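PDB 1VLP: nicotinate phosphoribosyltransferase from Saccharomyces cerevisiae, which catalyses the ATP-dependent synthesis of nicotinate ribonucleotide from nicotinate and phosphoribosyl diphosphate, the first step in making NAD from nicotinic acid. Local coordinates for residues A[182-187]-A[346-351]; A[314-319]-A[336-341]; A[80-85]-A[95-100]. All coordinates share one frame; numbering follows the deposited sequence.

In the fold
Contacts 1 and 2 belong to the same part of the fold, the parallel sheet and its covering helices, whereas contact 3 lies in the N-terminal family region, its centre about 34 and 33 Å from those of contacts 1 and 2. Contact 2 is fully buried; contacts 1 and 3 are partly buried. Strand 335-338, used in contact 2, is followed, after a short loop, by helix 344-356 of contact 1, and the two sites touch through Lys346 NZ and Ser341 O. The chemistry follows the location: contact 2 combines aliphatic packing with a buried hydroxyl-to-hydroxyl bond, contact 1 mixes isoleucines with an amide and a bridging water, and contact 3 joins consecutive helices through aliphatic side chains alone.

Contact 1: residues A[182-187]-A[346-351]; sequences NGIRFS and KAITYS
Asn182 and Ile348 meet with their side chains at about a right angle, the flat amide lying against the aliphatic branch of the helix residue. The CD1 methyl of Ile348 rests on the amide, 3.5 Å from Asn182 ND2, while Asn182 OD1 faces the CG2 branch. An extended chi2 (169°) carries that CD1 methyl out from the helix. A separate contact, by aliphatic carbons, is made by Ile184, whose CD1 reaches 3.5 Å from Ser351 CB and sits 4.4 Å from Ile348 CG1, between successive turns of the helix. Leu179 and Phe363 also pack on Ile184 and Ala347, continuing this patch into the interior.

Polar linkage across the contact is indirect. One water donates to Asn182 O at 2.9 Å and to Ser351 OG at 2.7 Å, spending both hydrogens on the bridge. In the conformer described, Ser351 OG also donates to Ile348 O, one turn back on its own helix; a second conformer of the serine makes the water link less certain. Asn182 ND2 is held by Thr178 O, which ties the amide back to helix 168-181. That helix ends here in a Schellman motif, with Gly183 at positive phi as the C-prime residue, and the chain then turns into strand 186-188. An alanine in place of Asn182 would probably leave Thr178 O without its side-chain donor and the CD1 methyl of Ile348 without the amide that flanks it.

The contact thus joins helix 344-356 to the turn entering strand 186-188, which lies beside strand 360-365 in the parallel sheet. With no direct hydrogen bond between the segments, it rests on the Ile184 methyl against Ser351 and, more loosely, Ile348, and on the Asn182 amide beside the Ile348 methyl, with a water bridging the partly exposed margin.

Contact 2: residues A[314-319]-A[336-341]; sequences EYTKKI and ICYSDS. With PO4 (phosphate ion), chain E.
Tyr338 OH donates to Thr316 OG1 over 2.7 Å, the direct hydrogen bond between strand and helix. The threonine oxygen lies at the edge of the tyrosine ring and in its plane, with the two side chains crossing at about a right angle. Thr316 OG1 is also bonded to Pro312 O, one turn earlier, so this buried hydroxyl has two partners.

Apolar packing centres on Ile336. Its CD1 presses on the helix backbone, 3.8 Å from Thr316 CA, and reaches Ile319 CG2 at 4.1 Å. CG2, anti to the backbone N, meets the edge of the Tyr315 ring at CE2 (4.2 Å) and also covers one face of Tyr338 near its rim.

Beyond the strand, Ser341 N binds a phosphate ion, probably from the crystallisation liquor, at O4 (2.8 Å). Thr367 N holds the same ion, and since Thr367 is inferred to bind phosphoribosyl diphosphate, the phosphate may mark part of that site.

Segments 314-319 and 336-338 run antiparallel (167°), within helix 312-326 and strand 335-338 of a right-handed beta-alpha-beta crossover that starts at strand 304-307. Val305 of that strand touches Tyr315 and Ile319, while Phe363 of strand 360-365 and Tyr350 of helix 344-356 meet the Tyr338 ring.

Contact 3: residues A[80-85]-A[95-100]; sequences EEIEYL and AYIKYI
Ile82 and Ile100 lie alongside each other with their side chains pointing oppositely, and their outer methyls give the closest approach between the two segments, with Ile82 CD1 3.5 Å from Ile100 CD1. The same Ile82 methyl also lies against Ile100 CG1. In Ile100, CG1 stands between the backbone N and the carbonyl carbon (chi1 60°), and an extended chi2 (161°) then carries CD1 toward helix 79-88. There this methyl also meets Leu85 CD1 at 3.8 Å, the leucine side chain lying slantwise to that of Ile100. One methyl of Ile100 therefore touches two residues on successive turns of the facing helix.

The second pairing is looser. Ile82 and Ile97 again point in opposite directions as they pass, this time by their other branches, CG2 against CG2 at 4.0 Å. Ile97 CD1 comes no nearer than 4.5 Å to Leu85 CB.

On each helix the contacting residues are three apart, Ile82 with Leu85 and Ile97 with Ile100, which aligns them along one side. The axes of 80-85 and 95-100 run antiparallel at 167°, 11.2 Å apart at closest approach, within a hairpin of helices 79-88 and 94-101. Phe77 touches both Ile82 and Ile100, and on the 95-100 side Tyr96 and Ile100 continue the packing to helix 26-38.

No hydrogen bond, salt bridge or ring stack links the segments. The hairpin is closed here by branched aliphatic chains, and the two segments probably owe their spacing to the fit of these side chains, as no directional bond joins them.

Contact 1: residues A[182-187]-A[346-351]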
loop_
_atom_site.group_PDB
_atom_site.type_symbol
_atom_site.label_atom_id
_atom_site.label_comp_id
_atom_site.label_asym_id
_atom_site.label_seq_id
_atom_site.Cartn_x
_atom_site.Cartn_y
_atom_site.Cartn_z
ATOM N N ASN A 182 -21.225 -13.672 -0.782
ATOM C CA ASN A 182 -21.013 -13.556 -2.212
ATOM C C ASN A 182 -19.760 -14.275 -2.707
ATOM O O ASN A 182 -19.351 -14.134 -3.867
ATOM C CB ASN A 182 -20.985 -12.065 -2.546
ATOM C CG ASN A 182 -22.379 -11.471 -2.582
ATOM O OD1 ASN A 182 -23.021 -11.485 -3.618
ATOM N ND2 ASN A 182 -22.852 -10.958 -1.454
ATOM N N GLY A 183 -19.166 -15.098 -1.831
ATOM C CA GLY A 183 -17.971 -15.854 -2.173
ATOM C C GLY A 183 -16.764 -15.028 -2.560
ATOM O O GLY A 183 -15.927 -15.484 -3.324
ATOM N N ILE A 184 -16.669 -13.829 -2.003
ATOM C CA ILE A 184 -15.634 -12.882 -2.328
ATOM C C ILE A 184 -14.340 -13.202 -1.541
ATOM O O ILE A 184 -14.391 -13.289 -0.334
ATOM C CB ILE A 184 -16.053 -11.427 -2.041
ATOM C CG1 ILE A 184 -17.369 -11.032 -2.752
ATOM C CG2 ILE A 184 -14.939 -10.495 -2.376
ATOM C CD1 ILE A 184 -17.388 -11.090 -4.193
ATOM N N ARG A 185 -13.219 -13.365 -2.256
ATOM C CA ARG A 185 -11.907 -13.598 -1.642
ATOM C C ARG A 185 -11.256 -12.202 -1.503
ATOM O O ARG A 185 -10.995 -11.502 -2.496
ATOM C CB ARG A 185 -11.020 -14.547 -2.489
ATOM C CG ARG A 185 -11.565 -15.918 -2.637
ATOM C CD ARG A 185 -10.506 -16.834 -3.218
ATOM N NE ARG A 185 -10.033 -17.790 -2.231
ATOM C CZ ARG A 185 -8.811 -18.320 -2.207
ATOM N NH1 ARG A 185 -7.889 -17.981 -3.117
ATOM N NH2 ARG A 185 -8.500 -19.184 -1.248
ATOM N N PHE A 186 -11.020 -11.773 -0.266
ATOM C CA PHE A 186 -10.529 -10.437 -0.016
ATOM C C PHE A 186 -9.511 -10.406 1.073
ATOM O O PHE A 186 -9.428 -11.317 1.925
ATOM C CB PHE A 186 -11.674 -9.439 0.317
ATOM C CG PHE A 186 -12.288 -9.632 1.662
ATOM C CD1 PHE A 186 -13.298 -10.591 1.837
ATOM C CD2 PHE A 186 -11.839 -8.913 2.790
ATOM C CE1 PHE A 186 -13.865 -10.811 3.046
ATOM C CE2 PHE A 186 -12.438 -9.129 4.028
ATOM C CZ PHE A 186 -13.411 -10.083 4.156
ATOM N N SER A 187 -8.719 -9.352 1.025
ATOM C CA SER A 187 -7.829 -9.023 2.128
ATOM C C SER A 187 -8.070 -7.599 2.623
ATOM O O SER A 187 -8.508 -6.720 1.884
ATOM C CB SER A 187 -6.375 -9.229 1.704
ATOM O OG SER A 187 -6.050 -8.267 0.721
ATOM N N LYS A 346 -18.946 -2.436 -4.718
ATOM C CA LYS A 346 -17.974 -2.473 -5.849
ATOM C C LYS A 346 -17.291 -3.843 -5.989
ATOM O O LYS A 346 -17.250 -4.400 -7.083
ATOM C CB LYS A 346 -16.910 -1.400 -5.717
ATOM C CG LYS A 346 -17.382 0.036 -6.009
ATOM C CD LYS A 346 -16.235 0.939 -5.631
ATOM C CE LYS A 346 -16.442 2.388 -5.955
ATOM N NZ LYS A 346 -15.166 3.109 -5.637
ATOM N N ALA A 347 -16.813 -4.404 -4.883
ATOM C CA ALA A 347 -16.215 -5.752 -4.901
ATOM C C ALA A 347 -17.172 -6.765 -5.552
ATOM O O ALA A 347 -16.811 -7.543 -6.453
ATOM C CB ALA A 347 -15.841 -6.198 -3.501
ATOM N N ILE A 348 -18.433 -6.745 -5.140
ATOM C CA ILE A 348 -19.418 -7.647 -5.739
ATOM C C ILE A 348 -19.607 -7.440 -7.257
ATOM O O ILE A 348 -19.570 -8.387 -8.064
ATOM C CB ILE A 348 -20.752 -7.567 -4.953
ATOM C CG1 ILE A 348 -20.549 -8.131 -3.562
ATOM C CG2 ILE A 348 -21.860 -8.373 -5.611
ATOM C CD1 ILE A 348 -21.704 -7.856 -2.623
ATOM N N THR A 349 -19.803 -6.193 -7.640
ATOM C CA THR A 349 -19.887 -5.848 -9.052
ATOM C C THR A 349 -18.690 -6.316 -9.878
ATOM O O THR A 349 -18.862 -6.845 -10.993
ATOM C CB THR A 349 -20.002 -4.335 -9.216
ATOM O OG1 THR A 349 -21.175 -3.902 -8.526
ATOM C CG2 THR A 349 -20.107 -3.966 -10.696
ATOM N N TYR A 350 -17.495 -6.049 -9.377
ATOM C CA TYR A 350 -16.264 -6.439 -10.069
ATOM C C TYR A 350 -16.070 -7.966 -10.069
ATOM O O TYR A 350 -15.556 -8.545 -11.075
ATOM C CB TYR A 350 -15.031 -5.710 -9.470
ATOM C CG TYR A 350 -15.131 -4.206 -9.490
ATOM C CD1 TYR A 350 -15.995 -3.546 -10.378
ATOM C CD2 TYR A 350 -14.331 -3.443 -8.652
ATOM C CE1 TYR A 350 -16.107 -2.150 -10.379
ATOM C CE2 TYR A 350 -14.440 -2.057 -8.638
ATOM C CZ TYR A 350 -15.328 -1.429 -9.512
ATOM O OH TYR A 350 -15.415 -0.056 -9.545
ATOM N N SER A 351 -16.525 -8.632 -9.021
ATOM C CA SER A 351 -16.473 -10.081 -9.015
ATOM C C SER A 351 -17.309 -10.696 -10.161
ATOM O O SER A 351 -16.921 -11.663 -10.779
ATOM C CB SER A 351 -16.929 -10.632 -7.662
ATOM O OG SER A 351 -18.340 -10.616 -7.527
HETATM O O HOH W 1 -19.492 -12.851 -6.508
#

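Contact 2: residues A[314-319]-A[336-341]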
loop_
_atom_site.group_PDB
_atom_site.type_symbol
_atom_site.label_atom_id
_atom_site.label_comp_id
_atom_site.label_asym_id
_atom_site.label_seq_id
_atom_site.Cartn_x
_atom_site.Cartn_y
_atom_site.Cartn_z
ATOM N N GLU A 314 -13.392 -2.223 -17.781
ATOM C CA GLU A 314 -12.591 -2.098 -18.985
ATOM C C GLU A 314 -11.237 -2.798 -18.823
ATOM O O GLU A 314 -10.831 -3.526 -19.729
ATOM C CB GLU A 314 -12.472 -0.632 -19.433
ATOM C CG GLU A 314 -13.783 -0.065 -20.053
ATOM C CD GLU A 314 -14.355 -0.946 -21.191
ATOM O OE1 GLU A 314 -13.628 -1.249 -22.187
ATOM O OE2 GLU A 314 -15.531 -1.363 -21.086
ATOM N N TYR A 315 -10.585 -2.595 -17.681
ATOM C CA TYR A 315 -9.356 -3.335 -17.345
ATOM C C TYR A 315 -9.538 -4.841 -17.446
ATOM O O TYR A 315 -8.730 -5.549 -18.027
ATOM C CB TYR A 315 -8.867 -2.957 -15.955
ATOM C CG TYR A 315 -7.530 -3.545 -15.624
ATOM C CD1 TYR A 315 -6.366 -2.944 -16.088
ATOM C CD2 TYR A 315 -7.421 -4.676 -14.842
ATOM C CE1 TYR A 315 -5.130 -3.467 -15.728
ATOM C CE2 TYR A 315 -6.207 -5.195 -14.492
ATOM C CZ TYR A 315 -5.061 -4.587 -14.927
ATOM O OH TYR A 315 -3.829 -5.140 -14.601
ATOM N N THR A 316 -10.615 -5.336 -16.888
ATOM C CA THR A 316 -10.871 -6.772 -16.839
ATOM C C THR A 316 -10.972 -7.365 -18.250
ATOM O O THR A 316 -10.403 -8.417 -18.553
ATOM C CB THR A 316 -12.176 -7.025 -16.018
ATOM O OG1 THR A 316 -12.017 -6.519 -14.669
ATOM C CG2 THR A 316 -12.583 -8.552 -15.954
ATOM N N LYS A 317 -11.680 -6.665 -19.123
ATOM C CA LYS A 317 -11.839 -7.100 -20.494
ATOM C C LYS A 317 -10.487 -7.165 -21.184
ATOM O O LYS A 317 -10.216 -8.130 -21.887
ATOM C CB LYS A 317 -12.818 -6.192 -21.226
ATOM C CG LYS A 317 -14.268 -6.379 -20.730
ATOM C CD LYS A 317 -15.316 -5.805 -21.693
ATOM C CE LYS A 317 -15.211 -4.370 -21.908
ATOM N NZ LYS A 317 -16.436 -3.851 -22.654
ATOM N N LYS A 318 -9.678 -6.126 -20.972
ATOM C CA LYS A 318 -8.384 -5.976 -21.653
ATOM C C LYS A 318 -7.446 -7.120 -21.255
ATOM O O LYS A 318 -6.763 -7.738 -22.111
ATOM C CB LYS A 318 -7.760 -4.617 -21.323
ATOM C CG LYS A 318 -6.376 -4.389 -21.925
ATOM C CD LYS A 318 -5.810 -2.996 -21.584
ATOM C CE LYS A 318 -6.131 -2.002 -22.673
ATOM N NZ LYS A 318 -5.698 -0.669 -22.228
ATOM N N ILE A 319 -7.369 -7.365 -19.949
ATOM C CA ILE A 319 -6.525 -8.425 -19.383
ATOM C C ILE A 319 -6.984 -9.829 -19.791
ATOM O O ILE A 319 -6.155 -10.687 -20.127
ATOM C CB ILE A 319 -6.480 -8.312 -17.820
ATOM C CG1 ILE A 319 -5.679 -7.085 -17.419
ATOM C CG2 ILE A 319 -5.894 -9.536 -17.198
ATOM C CD1 ILE A 319 -4.241 -7.048 -17.948
ATOM N N ILE A 336 -7.242 -11.452 -11.258
ATOM C CA ILE A 336 -7.207 -10.022 -11.111
ATOM C C ILE A 336 -7.532 -9.653 -9.668
ATOM O O ILE A 336 -8.529 -10.077 -9.104
ATOM C CB ILE A 336 -8.201 -9.241 -12.045
ATOM C CG1 ILE A 336 -7.954 -9.577 -13.507
ATOM C CG2 ILE A 336 -8.086 -7.754 -11.799
ATOM C CD1 ILE A 336 -8.879 -8.914 -14.450
ATOM N N CYS A 337 -6.628 -8.903 -9.074
ATOM C CA CYS A 337 -6.842 -8.359 -7.731
ATOM C C CYS A 337 -7.206 -6.862 -7.860
ATOM O O CYS A 337 -6.415 -6.068 -8.333
ATOM C CB CYS A 337 -5.576 -8.500 -6.923
ATOM S SG CYS A 337 -5.827 -7.794 -5.268
ATOM N N TYR A 338 -8.432 -6.533 -7.498
ATOM C CA TYR A 338 -8.962 -5.196 -7.550
ATOM C C TYR A 338 -8.666 -4.520 -6.205
ATOM O O TYR A 338 -9.038 -5.045 -5.141
ATOM C CB TYR A 338 -10.467 -5.253 -7.745
ATOM C CG TYR A 338 -10.905 -5.957 -9.015
ATOM C CD1 TYR A 338 -11.039 -5.291 -10.204
ATOM C CD2 TYR A 338 -11.168 -7.316 -9.007
ATOM C CE1 TYR A 338 -11.453 -5.951 -11.342
ATOM C CE2 TYR A 338 -11.554 -8.002 -10.153
ATOM C CZ TYR A 338 -11.698 -7.302 -11.330
ATOM O OH TYR A 338 -12.098 -8.005 -12.433
ATOM N N SER A 339 -7.977 -3.383 -6.259
ATOM C CA SER A 339 -7.500 -2.774 -5.010
ATOM C C SER A 339 -7.680 -1.264 -4.890
ATOM O O SER A 339 -7.081 -0.660 -3.988
ATOM C CB SER A 339 -6.013 -3.145 -4.814
ATOM O OG SER A 339 -5.198 -2.527 -5.811
ATOM N N ASP A 340 -8.441 -0.649 -5.795
ATOM C CA ASP A 340 -8.525 0.824 -5.867
ATOM C C ASP A 340 -9.810 1.297 -5.227
ATOM O O ASP A 340 -10.854 1.279 -5.885
ATOM C CB ASP A 340 -8.459 1.301 -7.320
ATOM C CG ASP A 340 -8.501 2.833 -7.455
ATOM O OD1 ASP A 340 -8.199 3.536 -6.445
ATOM O OD2 ASP A 340 -8.843 3.313 -8.558
ATOM N N SER A 341 -9.741 1.736 -3.963
ATOM C CA SER A 341 -10.833 2.424 -3.297
ATOM C C SER A 341 -12.138 1.620 -3.298
ATOM O O SER A 341 -13.211 2.079 -3.666
ATOM C CB SER A 341 -11.033 3.794 -3.969
ATOM O OG SER A 341 -9.789 4.484 -4.110
HETATM P P PO4 E . -7.922 2.370 -0.660
HETATM O O1 PO4 E . -7.282 1.654 0.499
HETATM O O2 PO4 E . -9.365 2.724 -0.440
HETATM O O3 PO4 E . -7.227 3.715 -0.913
HETATM O O4 PO4 E . -7.768 1.603 -1.958
#

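Contact 3: residues A[80-85]-A[95-100]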
loop_
_atom_site.group_PDB
_atom_site.type_symbol
_atom_site.label_atom_id
_atom_site.label_comp_id
_atom_site.label_asym_id
_atom_site.label_seq_id
_atom_site.Cartn_x
_atom_site.Cartn_y
_atom_site.Cartn_z
ATOM N N GLU A 80 11.223 -12.850 17.638
ATOM C CA GLU A 80 9.918 -13.443 17.269
ATOM C C GLU A 80 9.430 -12.863 15.945
ATOM O O GLU A 80 8.860 -13.562 15.122
ATOM C CB GLU A 80 8.897 -13.136 18.372
ATOM C CG GLU A 80 7.497 -13.745 18.207
ATOM C CD GLU A 80 6.676 -13.692 19.509
ATOM O OE1 GLU A 80 7.292 -13.815 20.605
ATOM O OE2 GLU A 80 5.429 -13.523 19.439
ATOM N N GLU A 81 9.703 -11.586 15.716
ATOM C CA GLU A 81 9.310 -10.945 14.464
ATOM C C GLU A 81 10.094 -11.518 13.292
ATOM O O GLU A 81 9.518 -11.797 12.225
ATOM C CB GLU A 81 9.488 -9.442 14.555
ATOM C CG GLU A 81 8.421 -8.845 15.519
ATOM C CD GLU A 81 8.660 -7.402 15.826
ATOM O OE1 GLU A 81 9.744 -6.912 15.461
ATOM O OE2 GLU A 81 7.746 -6.777 16.435
ATOM N N ILE A 82 11.389 -11.707 13.484
ATOM C CA ILE A 82 12.209 -12.259 12.405
ATOM C C ILE A 82 11.776 -13.719 12.119
ATOM O O ILE A 82 11.668 -14.151 10.960
ATOM C CB ILE A 82 13.682 -12.177 12.762
ATOM C CG1 ILE A 82 14.158 -10.712 12.807
ATOM C CG2 ILE A 82 14.536 -13.075 11.829
ATOM C CD1 ILE A 82 14.346 -10.088 11.540
ATOM N N GLU A 83 11.524 -14.469 13.171
ATOM C CA GLU A 83 10.990 -15.821 12.982
ATOM C C GLU A 83 9.687 -15.793 12.168
ATOM O O GLU A 83 9.500 -16.638 11.292
ATOM C CB GLU A 83 10.768 -16.537 14.295
ATOM C CG GLU A 83 10.383 -18.036 14.081
ATOM C CD GLU A 83 11.221 -18.760 12.970
ATOM O OE1 GLU A 83 12.485 -18.824 13.142
ATOM O OE2 GLU A 83 10.602 -19.241 11.943
ATOM N N TYR A 84 8.787 -14.869 12.500
ATOM C CA TYR A 84 7.523 -14.737 11.779
ATOM C C TYR A 84 7.753 -14.471 10.295
ATOM O O TYR A 84 7.100 -15.087 9.437
ATOM C CB TYR A 84 6.611 -13.680 12.387
ATOM C CG TYR A 84 5.244 -13.650 11.756
ATOM C CD1 TYR A 84 4.300 -14.620 12.084
ATOM C CD2 TYR A 84 4.879 -12.658 10.839
ATOM C CE1 TYR A 84 3.029 -14.599 11.555
ATOM C CE2 TYR A 84 3.622 -12.666 10.262
ATOM C CZ TYR A 84 2.699 -13.645 10.607
ATOM O OH TYR A 84 1.416 -13.642 10.067
ATOM N N LEU A 85 8.700 -13.595 9.988
ATOM C CA LEU A 85 8.999 -13.267 8.600
ATOM C C LEU A 85 9.556 -14.503 7.855
ATOM O O LEU A 85 9.171 -14.768 6.710
ATOM C CB LEU A 85 9.983 -12.085 8.503
ATOM C CG LEU A 85 9.509 -10.693 8.930
ATOM C CD1 LEU A 85 10.656 -9.697 8.939
ATOM C CD2 LEU A 85 8.339 -10.211 8.053
ATOM N N ALA A 95 20.315 -13.012 2.955
ATOM C CA ALA A 95 21.145 -11.859 3.237
ATOM C C ALA A 95 20.356 -10.660 3.765
ATOM O O ALA A 95 20.886 -9.870 4.542
ATOM C CB ALA A 95 21.930 -11.477 2.009
ATOM N N TYR A 96 19.110 -10.560 3.327
ATOM C CA TYR A 96 18.173 -9.525 3.784
ATOM C C TYR A 96 17.832 -9.768 5.250
ATOM O O TYR A 96 17.973 -8.874 6.076
ATOM C CB TYR A 96 16.929 -9.438 2.898
ATOM C CG TYR A 96 15.867 -8.535 3.529
ATOM C CD1 TYR A 96 15.983 -7.144 3.480
ATOM C CD2 TYR A 96 14.780 -9.082 4.200
ATOM C CE1 TYR A 96 15.024 -6.305 4.102
ATOM C CE2 TYR A 96 13.812 -8.274 4.798
ATOM C CZ TYR A 96 13.947 -6.876 4.756
ATOM O OH TYR A 96 13.008 -6.101 5.343
ATOM N N ILE A 97 17.473 -11.007 5.570
ATOM C CA ILE A 97 17.160 -11.404 6.963
ATOM C C ILE A 97 18.333 -11.135 7.904
ATOM O O ILE A 97 18.109 -10.643 9.018
ATOM C CB ILE A 97 16.715 -12.886 7.014
ATOM C CG1 ILE A 97 15.390 -13.078 6.249
ATOM C CG2 ILE A 97 16.611 -13.406 8.455
ATOM C CD1 ILE A 97 14.110 -12.395 6.845
ATOM N N LYS A 98 19.561 -11.484 7.484
ATOM C CA LYS A 98 20.768 -11.163 8.247
ATOM C C LYS A 98 20.938 -9.662 8.499
ATOM O O LYS A 98 21.309 -9.231 9.621
ATOM C CB LYS A 98 22.018 -11.712 7.547
ATOM C CG LYS A 98 23.308 -11.517 8.318
ATOM C CD LYS A 98 24.413 -12.453 7.806
ATOM N N TYR A 99 20.660 -8.883 7.452
ATOM C CA TYR A 99 20.758 -7.435 7.488
ATOM C C TYR A 99 19.776 -6.811 8.471
ATOM O O TYR A 99 20.188 -5.988 9.294
ATOM C CB TYR A 99 20.635 -6.873 6.053
ATOM C CG TYR A 99 20.063 -5.504 5.868
ATOM C CD1 TYR A 99 20.824 -4.360 6.073
ATOM C CD2 TYR A 99 18.760 -5.355 5.387
ATOM C CE1 TYR A 99 20.272 -3.104 5.863
ATOM C CE2 TYR A 99 18.218 -4.119 5.156
ATOM C CZ TYR A 99 18.965 -3.002 5.413
ATOM O OH TYR A 99 18.409 -1.770 5.160
ATOM N N ILE A 100 18.507 -7.228 8.431
ATOM C CA ILE A 100 17.548 -6.699 9.409
ATOM C C ILE A 100 17.654 -7.324 10.827
ATOM O O ILE A 100 17.102 -6.752 11.783
ATOM C CB ILE A 100 16.089 -6.710 8.917
ATOM C CG1 ILE A 100 15.603 -8.137 8.568
ATOM C CG2 ILE A 100 15.934 -5.749 7.724
ATOM C CD1 ILE A 100 14.107 -8.273 8.525
#